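Local coordinates for protein putative peptidase M23 (Pseudomonas aeruginosa PAO1, PDB 2HSI) that binds a zinc ion and, judging from its M23 family membership, is probably a zinc-dependent metalloendopeptidase, at residues 192-204 / 214-226. Sequence-based numbering, arbitrary orientation.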
ATOM      1  N   PRO A 192       8.886 -18.316  -1.831  1.00 26.56           N
ATOM      2  CA  PRO A 192       9.555 -17.055  -1.472  1.00 25.80           C
ATOM      3  C   PRO A 192       8.713 -15.836  -1.846  1.00 28.62           C
ATOM      4  O   PRO A 192       8.104 -15.819  -2.917  1.00 23.44           O
ATOM      5  CB  PRO A 192      10.844 -17.080  -2.307  1.00 30.52           C
ATOM      6  CG  PRO A 192      10.990 -18.498  -2.778  1.00 34.47           C
ATOM      7  CD  PRO A 192       9.593 -19.008  -2.923  1.00 33.42           C
ATOM      8  N   ILE A 193       8.668 -14.849  -0.946  1.00 24.24           N
ATOM      9  CA  ILE A 193       7.917 -13.608  -1.152  1.00 27.11           C
ATOM     10  C   ILE A 193       8.906 -12.497  -1.455  1.00 21.58           C
ATOM     11  O   ILE A 193       9.815 -12.244  -0.666  1.00 22.30           O
ATOM     12  CB  ILE A 193       7.049 -13.236   0.087  1.00 25.47           C
ATOM     13  CG1 ILE A 193       6.024 -14.341   0.370  1.00 29.43           C
ATOM     14  CG2 ILE A 193       6.315 -11.903  -0.132  1.00 24.71           C
ATOM     15  CD1 ILE A 193       5.305 -14.196   1.710  1.00 25.25           C
ATOM     16  N   LYS A 194       8.722 -11.849  -2.600  1.00 21.73           N
ATOM     17  CA  LYS A 194       9.642 -10.813  -3.058  1.00 19.91           C
ATOM     18  C   LYS A 194       9.051  -9.406  -2.945  1.00 18.03           C
ATOM     19  O   LYS A 194       7.851  -9.224  -3.128  1.00 21.82           O
ATOM     20  CB  LYS A 194      10.131 -11.117  -4.474  1.00 24.47           C
ATOM     21  CG  LYS A 194      11.012 -12.374  -4.560  1.00 31.23           C
ATOM     22  CD  LYS A 194      10.955 -13.020  -5.935  1.00 51.61           C
ATOM     23  CE  LYS A 194       9.690 -13.858  -6.103  1.00 65.28           C
ATOM     24  NZ  LYS A 194       9.575 -14.446  -7.465  1.00 68.68           N
ATOM     25  N   ALA A 195       9.897  -8.431  -2.603  1.00 20.65           N
ATOM     26  CA  ALA A 195       9.481  -7.021  -2.521  1.00 17.97           C
ATOM     27  C   ALA A 195       8.953  -6.542  -3.873  1.00 15.07           C
ATOM     28  O   ALA A 195       9.659  -6.631  -4.882  1.00 18.43           O
ATOM     29  CB  ALA A 195      10.632  -6.152  -2.065  1.00 20.83           C
ATOM     30  N   PRO A 196       7.692  -6.074  -3.908  1.00 18.54           N
ATOM     31  CA  PRO A 196       7.062  -5.565  -5.144  1.00 16.26           C
ATOM     32  C   PRO A 196       7.725  -4.296  -5.695  1.00 20.60           C
ATOM     33  O   PRO A 196       7.644  -4.036  -6.904  1.00 19.82           O
ATOM     34  CB  PRO A 196       5.620  -5.253  -4.699  1.00 25.17           C
ATOM     35  CG  PRO A 196       5.405  -6.052  -3.457  1.00 23.25           C
ATOM     36  CD  PRO A 196       6.750  -6.046  -2.772  1.00 22.19           C
ATOM     37  N   ALA A 197       8.336  -3.519  -4.797  1.00 19.57           N
ATOM     38  CA  ALA A 197       9.172  -2.354  -5.109  1.00 19.78           C
ATOM     39  C   ALA A 197      10.216  -2.273  -4.016  1.00 15.42           C
ATOM     40  O   ALA A 197      10.083  -2.948  -2.990  1.00 18.95           O
ATOM     41  CB  ALA A 197       8.336  -1.066  -5.108  1.00 21.19           C
ATOM     42  N   ALA A 198      11.225  -1.417  -4.190  1.00 18.74           N
ATOM     43  CA  ALA A 198      12.223  -1.205  -3.129  1.00 15.72           C
ATOM     44  C   ALA A 198      11.576  -0.554  -1.915  1.00 19.55           C
ATOM     45  O   ALA A 198      10.528   0.079  -2.023  1.00 16.09           O
ATOM     46  CB  ALA A 198      13.388  -0.357  -3.623  1.00 13.87           C
ATOM     47  N   GLY A 199      12.185  -0.722  -0.752  1.00 19.58           N
ATOM     48  CA  GLY A 199      11.641  -0.111   0.456  1.00 15.90           C
ATOM     49  C   GLY A 199      12.360  -0.490   1.722  1.00 17.55           C
ATOM     50  O   GLY A 199      13.264  -1.326   1.706  1.00 18.57           O
ATOM     51  N   LYS A 200      11.951   0.135   2.822  1.00 14.90           N
ATOM     52  CA  LYS A 200      12.531  -0.137   4.123  1.00 15.21           C
ATOM     53  C   LYS A 200      11.529  -0.946   4.957  1.00 19.77           C
ATOM     54  O   LYS A 200      10.332  -0.632   4.972  1.00 17.28           O
ATOM     55  CB  LYS A 200      12.899   1.185   4.816  1.00 16.51           C
ATOM     56  CG  LYS A 200      13.578   1.022   6.175  1.00 15.20           C
ATOM     57  CD  LYS A 200      13.843   2.375   6.835  1.00 20.47           C
ATOM     58  CE  LYS A 200      14.901   3.167   6.083  1.00 33.33           C
ATOM     59  NZ  LYS A 200      15.547   4.189   6.943  1.00 44.16           N
ATOM     60  N   VAL A 201      12.019  -1.996   5.619  1.00 17.75           N
ATOM     61  CA  VAL A 201      11.204  -2.782   6.556  1.00 16.44           C
ATOM     62  C   VAL A 201      10.928  -1.920   7.792  1.00 15.18           C
ATOM     63  O   VAL A 201      11.844  -1.591   8.539  1.00 17.62           O
ATOM     64  CB  VAL A 201      11.894  -4.115   6.942  1.00 22.17           C
ATOM     65  CG1 VAL A 201      10.994  -4.945   7.860  1.00 19.88           C
ATOM     66  CG2 VAL A 201      12.256  -4.917   5.681  1.00 15.61           C
ATOM     67  N   ILE A 202       9.674  -1.510   7.962  1.00 15.72           N
ATOM     68  CA  ILE A 202       9.303  -0.611   9.056  1.00 16.81           C
ATOM     69  C   ILE A 202       8.527  -1.311  10.177  1.00 17.80           C
ATOM     70  O   ILE A 202       8.268  -0.710  11.231  1.00 15.97           O
ATOM     71  CB  ILE A 202       8.514   0.628   8.553  1.00 16.10           C
ATOM     72  CG1 ILE A 202       7.249   0.210   7.791  1.00 12.25           C
ATOM     73  CG2 ILE A 202       9.439   1.519   7.717  1.00 18.73           C
ATOM     74  CD1 ILE A 202       6.169   1.308   7.660  1.00 16.94           C
ATOM     75  N   LEU A 203       8.173  -2.576   9.954  1.00 13.70           N
ATOM     76  CA  LEU A 203       7.482  -3.367  10.996  1.00 19.31           C
ATOM     77  C   LEU A 203       7.585  -4.873  10.769  1.00 16.33           C
ATOM     78  O   LEU A 203       7.412  -5.360   9.658  1.00 17.56           O
ATOM     79  CB  LEU A 203       6.002  -2.946  11.139  1.00 19.92           C
ATOM     80  CG  LEU A 203       5.179  -3.541  12.298  1.00 23.17           C
ATOM     81  CD1 LEU A 203       5.856  -3.328  13.637  1.00 31.34           C
ATOM     82  CD2 LEU A 203       3.771  -2.988  12.343  1.00 21.12           C
ATOM     83  N   ILE A 204       7.911  -5.590  11.841  1.00 13.71           N
ATOM     84  CA  ILE A 204       7.939  -7.044  11.859  1.00 16.41           C
ATOM     85  C   ILE A 204       7.193  -7.445  13.127  1.00 18.44           C
ATOM     86  O   ILE A 204       7.454  -6.916  14.200  1.00 17.28           O
ATOM     87  CB  ILE A 204       9.384  -7.602  11.865  1.00 15.99           C
ATOM     88  CG1 ILE A 204      10.037  -7.407  10.497  1.00 19.37           C
ATOM     89  CG2 ILE A 204       9.418  -9.103  12.229  1.00 22.81           C
ATOM     90  CD1 ILE A 204      11.538  -7.740  10.477  1.00 26.76           C
ATOM     91  N   VAL A 214       5.120  -8.639   7.960  1.00 16.67           N
ATOM     92  CA  VAL A 214       6.169  -7.700   7.594  1.00 19.71           C
ATOM     93  C   VAL A 214       5.598  -6.516   6.791  1.00 13.26           C
ATOM     94  O   VAL A 214       4.798  -6.713   5.888  1.00 20.50           O
ATOM     95  CB  VAL A 214       7.361  -8.409   6.854  1.00 18.42           C
ATOM     96  CG1 VAL A 214       6.904  -9.174   5.593  1.00 25.38           C
ATOM     97  CG2 VAL A 214       8.484  -7.419   6.537  1.00 22.42           C
ATOM     98  N   PHE A 215       5.982  -5.301   7.170  1.00 15.21           N
ATOM     99  CA  PHE A 215       5.601  -4.083   6.451  1.00 19.36           C
ATOM    100  C   PHE A 215       6.829  -3.495   5.756  1.00 17.20           C
ATOM    101  O   PHE A 215       7.865  -3.297   6.394  1.00 15.02           O
ATOM    102  CB  PHE A 215       5.099  -3.005   7.413  1.00 18.08           C
ATOM    103  CG  PHE A 215       3.713  -3.233   7.969  1.00 22.74           C
ATOM    104  CD1 PHE A 215       2.710  -2.311   7.720  1.00 18.69           C
ATOM    105  CD2 PHE A 215       3.434  -4.302   8.810  1.00 22.96           C
ATOM    106  CE1 PHE A 215       1.445  -2.468   8.271  1.00 18.54           C
ATOM    107  CE2 PHE A 215       2.165  -4.471   9.346  1.00 22.25           C
ATOM    108  CZ  PHE A 215       1.173  -3.557   9.073  1.00 21.99           C
ATOM    109  N   VAL A 216       6.685  -3.192   4.464  1.00 16.34           N
ATOM    110  CA  VAL A 216       7.726  -2.546   3.658  1.00 15.43           C
ATOM    111  C   VAL A 216       7.269  -1.160   3.172  1.00 18.01           C
ATOM    112  O   VAL A 216       6.268  -1.025   2.442  1.00 16.35           O
ATOM    113  CB  VAL A 216       8.133  -3.409   2.437  1.00 14.35           C
ATOM    114  CG1 VAL A 216       9.208  -2.712   1.616  1.00 17.49           C
ATOM    115  CG2 VAL A 216       8.625  -4.782   2.879  1.00 14.61           C
ATOM    116  N   ASP A 217       8.004  -0.140   3.595  1.00 14.73           N
ATOM    117  CA  ASP A 217       7.693   1.240   3.237  1.00 17.23           C
ATOM    118  C   ASP A 217       8.371   1.606   1.908  1.00 16.83           C
ATOM    119  O   ASP A 217       9.575   1.803   1.858  1.00 15.37           O
ATOM    120  CB  ASP A 217       8.109   2.167   4.390  1.00 16.41           C
ATOM    121  CG  ASP A 217       7.928   3.647   4.079  1.00 17.67           C
ATOM    122  OD1 ASP A 217       7.108   3.988   3.213  1.00 17.87           O
ATOM    123  OD2 ASP A 217       8.610   4.480   4.726  1.00 16.59           O
ATOM    124  N   HIS A 218       7.588   1.708   0.837  1.00 16.62           N
ATOM    125  CA  HIS A 218       8.139   2.125  -0.460  1.00 17.66           C
ATOM    126  C   HIS A 218       8.387   3.632  -0.543  1.00 17.54           C
ATOM    127  O   HIS A 218       9.020   4.092  -1.477  1.00 14.81           O
ATOM    128  CB  HIS A 218       7.269   1.642  -1.633  1.00 12.86           C
ATOM    129  CG  HIS A 218       6.891   0.196  -1.541  1.00 17.42           C
ATOM    130  ND1 HIS A 218       7.822  -0.820  -1.578  1.00 15.01           N
ATOM    131  CD2 HIS A 218       5.686  -0.405  -1.393  1.00 18.95           C
ATOM    132  CE1 HIS A 218       7.208  -1.983  -1.448  1.00 15.91           C
ATOM    133  NE2 HIS A 218       5.910  -1.759  -1.347  1.00 19.01           N
ATOM    134  N   GLY A 219       7.862   4.384   0.425  1.00 15.85           N
ATOM    135  CA  GLY A 219       8.052   5.827   0.513  1.00 12.88           C
ATOM    136  C   GLY A 219       6.741   6.590   0.395  1.00 18.64           C
ATOM    137  O   GLY A 219       5.849   6.192  -0.352  1.00 13.40           O
ATOM    138  N   GLN A 220       6.631   7.685   1.146  1.00 15.23           N
ATOM    139  CA  GLN A 220       5.474   8.599   1.097  1.00 15.40           C
ATOM    140  C   GLN A 220       4.127   7.885   1.253  1.00 16.14           C
ATOM    141  O   GLN A 220       3.194   8.096   0.474  1.00 16.38           O
ATOM    142  CB  GLN A 220       5.502   9.494  -0.160  1.00 15.79           C
ATOM    143  CG  GLN A 220       6.672  10.475  -0.198  1.00 16.83           C
ATOM    144  CD  GLN A 220       6.510  11.567  -1.238  1.00 18.78           C
ATOM    145  OE1 GLN A 220       5.400  11.977  -1.576  1.00 14.03           O
ATOM    146  NE2 GLN A 220       7.636  12.069  -1.730  1.00 22.29           N
ATOM    147  N   GLY A 221       4.066   7.035   2.265  1.00 16.29           N
ATOM    148  CA  GLY A 221       2.852   6.317   2.628  1.00 15.92           C
ATOM    149  C   GLY A 221       2.489   5.121   1.773  1.00 18.19           C
ATOM    150  O   GLY A 221       1.506   4.435   2.066  1.00 14.02           O
ATOM    151  N   PHE A 222       3.261   4.884   0.709  1.00 14.31           N
ATOM    152  CA  PHE A 222       3.049   3.769  -0.205  1.00 14.13           C
ATOM    153  C   PHE A 222       3.686   2.553   0.442  1.00 19.15           C
ATOM    154  O   PHE A 222       4.906   2.450   0.506  1.00 14.53           O
ATOM    155  CB  PHE A 222       3.716   4.075  -1.550  1.00 16.08           C
ATOM    156  CG  PHE A 222       3.429   3.082  -2.651  1.00 17.02           C
ATOM    157  CD1 PHE A 222       2.232   2.374  -2.709  1.00 14.02           C
ATOM    158  CD2 PHE A 222       4.353   2.919  -3.695  1.00 17.94           C
ATOM    159  CE1 PHE A 222       1.973   1.498  -3.761  1.00 17.60           C
ATOM    160  CE2 PHE A 222       4.107   2.043  -4.748  1.00 21.81           C
ATOM    161  CZ  PHE A 222       2.918   1.334  -4.785  1.00 19.46           C
ATOM    162  N   ILE A 223       2.852   1.647   0.942  1.00 13.86           N
ATOM    163  CA  ILE A 223       3.315   0.581   1.854  1.00 15.14           C
ATOM    164  C   ILE A 223       2.752  -0.791   1.448  1.00 20.13           C
ATOM    165  O   ILE A 223       1.542  -0.925   1.199  1.00 20.53           O
ATOM    166  CB  ILE A 223       2.945   0.940   3.334  1.00 16.08           C
ATOM    167  CG1 ILE A 223       3.798   2.128   3.838  1.00 15.56           C
ATOM    168  CG2 ILE A 223       3.072  -0.288   4.298  1.00 15.95           C
ATOM    169  CD1 ILE A 223       3.265   2.830   5.068  1.00 16.26           C
ATOM    170  N   SER A 224       3.623  -1.804   1.379  1.00 16.14           N
ATOM    171  CA  SER A 224       3.178  -3.199   1.265  1.00 18.57           C
ATOM    172  C   SER A 224       3.221  -3.888   2.625  1.00 18.12           C
ATOM    173  O   SER A 224       4.154  -3.691   3.406  1.00 16.13           O
ATOM    174  CB  SER A 224       4.030  -3.995   0.276  1.00 18.62           C
ATOM    175  OG  SER A 224       3.763  -3.610  -1.063  1.00 20.83           O
ATOM    176  N   MET A 225       2.204  -4.693   2.896  1.00 16.28           N
ATOM    177  CA  MET A 225       2.183  -5.530   4.088  1.00 16.96           C
ATOM    178  C   MET A 225       1.983  -6.973   3.645  1.00 19.95           C
ATOM    179  O   MET A 225       1.224  -7.241   2.700  1.00 20.98           O
ATOM    180  CB  MET A 225       1.081  -5.073   5.054  1.00 19.64           C
ATOM    181  CG  MET A 225       0.916  -5.923   6.334  1.00 18.35           C
ATOM    182  SD  MET A 225      -0.053  -7.432   6.077  1.00 23.71           S
ATOM    183  CE  MET A 225      -1.139  -7.373   7.507  1.00 25.64           C
ATOM    184  N   PHE A 226       2.678  -7.894   4.315  1.00 18.25           N
ATOM    185  CA  PHE A 226       2.523  -9.336   4.080  1.00 19.79           C
ATOM    186  C   PHE A 226       2.363 -10.037   5.403  1.00 20.03           C
ATOM    187  O   PHE A 226       3.132  -9.790   6.321  1.00 17.66           O
ATOM    188  CB  PHE A 226       3.738  -9.912   3.353  1.00 20.68           C
ATOM    189  CG  PHE A 226       4.017  -9.250   2.050  1.00 24.34           C
ATOM    190  CD1 PHE A 226       3.391  -9.689   0.895  1.00 29.06           C
ATOM    191  CD2 PHE A 226       4.880  -8.166   1.979  1.00 24.80           C
ATOM    192  CE1 PHE A 226       3.628  -9.070  -0.306  1.00 32.33           C
ATOM    193  CE2 PHE A 226       5.113  -7.535   0.766  1.00 33.38           C
ATOM    194  CZ  PHE A 226       4.492  -7.992  -0.372  1.00 24.20           C
TER
HETATM  195  O   HOH W   1      10.648   2.566  -3.104  1.00 19.36           O
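His218 joins the loop 195-198 to the hairpin of strands 199-207 and 213-219: its ND1 donates to Ala198 O (2.9 Å, 163° at the hydrogen), from above the carbonyl plane but with the oxygen in the plane of the imidazole. The other ring nitrogen, His218 NE2, shares a 2.8 Å hydrogen bond with Ser224 OG, while Ala197 CB lies over one face; gripped at both nitrogens, the ring can hardly rotate. Close by, Gly199 CA packs 3.7 Å from Val216 CG1. Antiparallel pairing then runs from Lys200 opposite Asp217, with a short Asp217 N to Lys200 O bond of 2.7 Å, to Ile204 opposite Val214. A beta bulge at Ile202 breaks the register; with chi1 at 57°, Ile202 CG1 lies against Phe215 CB, and its CG2 reaches Asp217 CB at 3.6 Å. Beyond it Leu203 CD2 sits over a face of Phe215. In the buried interior, Ile193 CG2 lies over the Phe226 ring (3.8 Å to CD1) and Pro196 CG meets its edge. The periphery is looser: the Lys200 chain leads away, and a water bridges Ala198 O and His218 O. The hairpin belongs to the antiparallel sheet of the M23 peptidase domain, whose strand 260-266 carries the zinc ligand His261. Helix 127-141 packs against Leu203 and Phe215, whereas Trp262 stacks on Phe226, whose side chain is about 10 Å from the zinc ion, and Leu246 of strand 245-248 touches Val216.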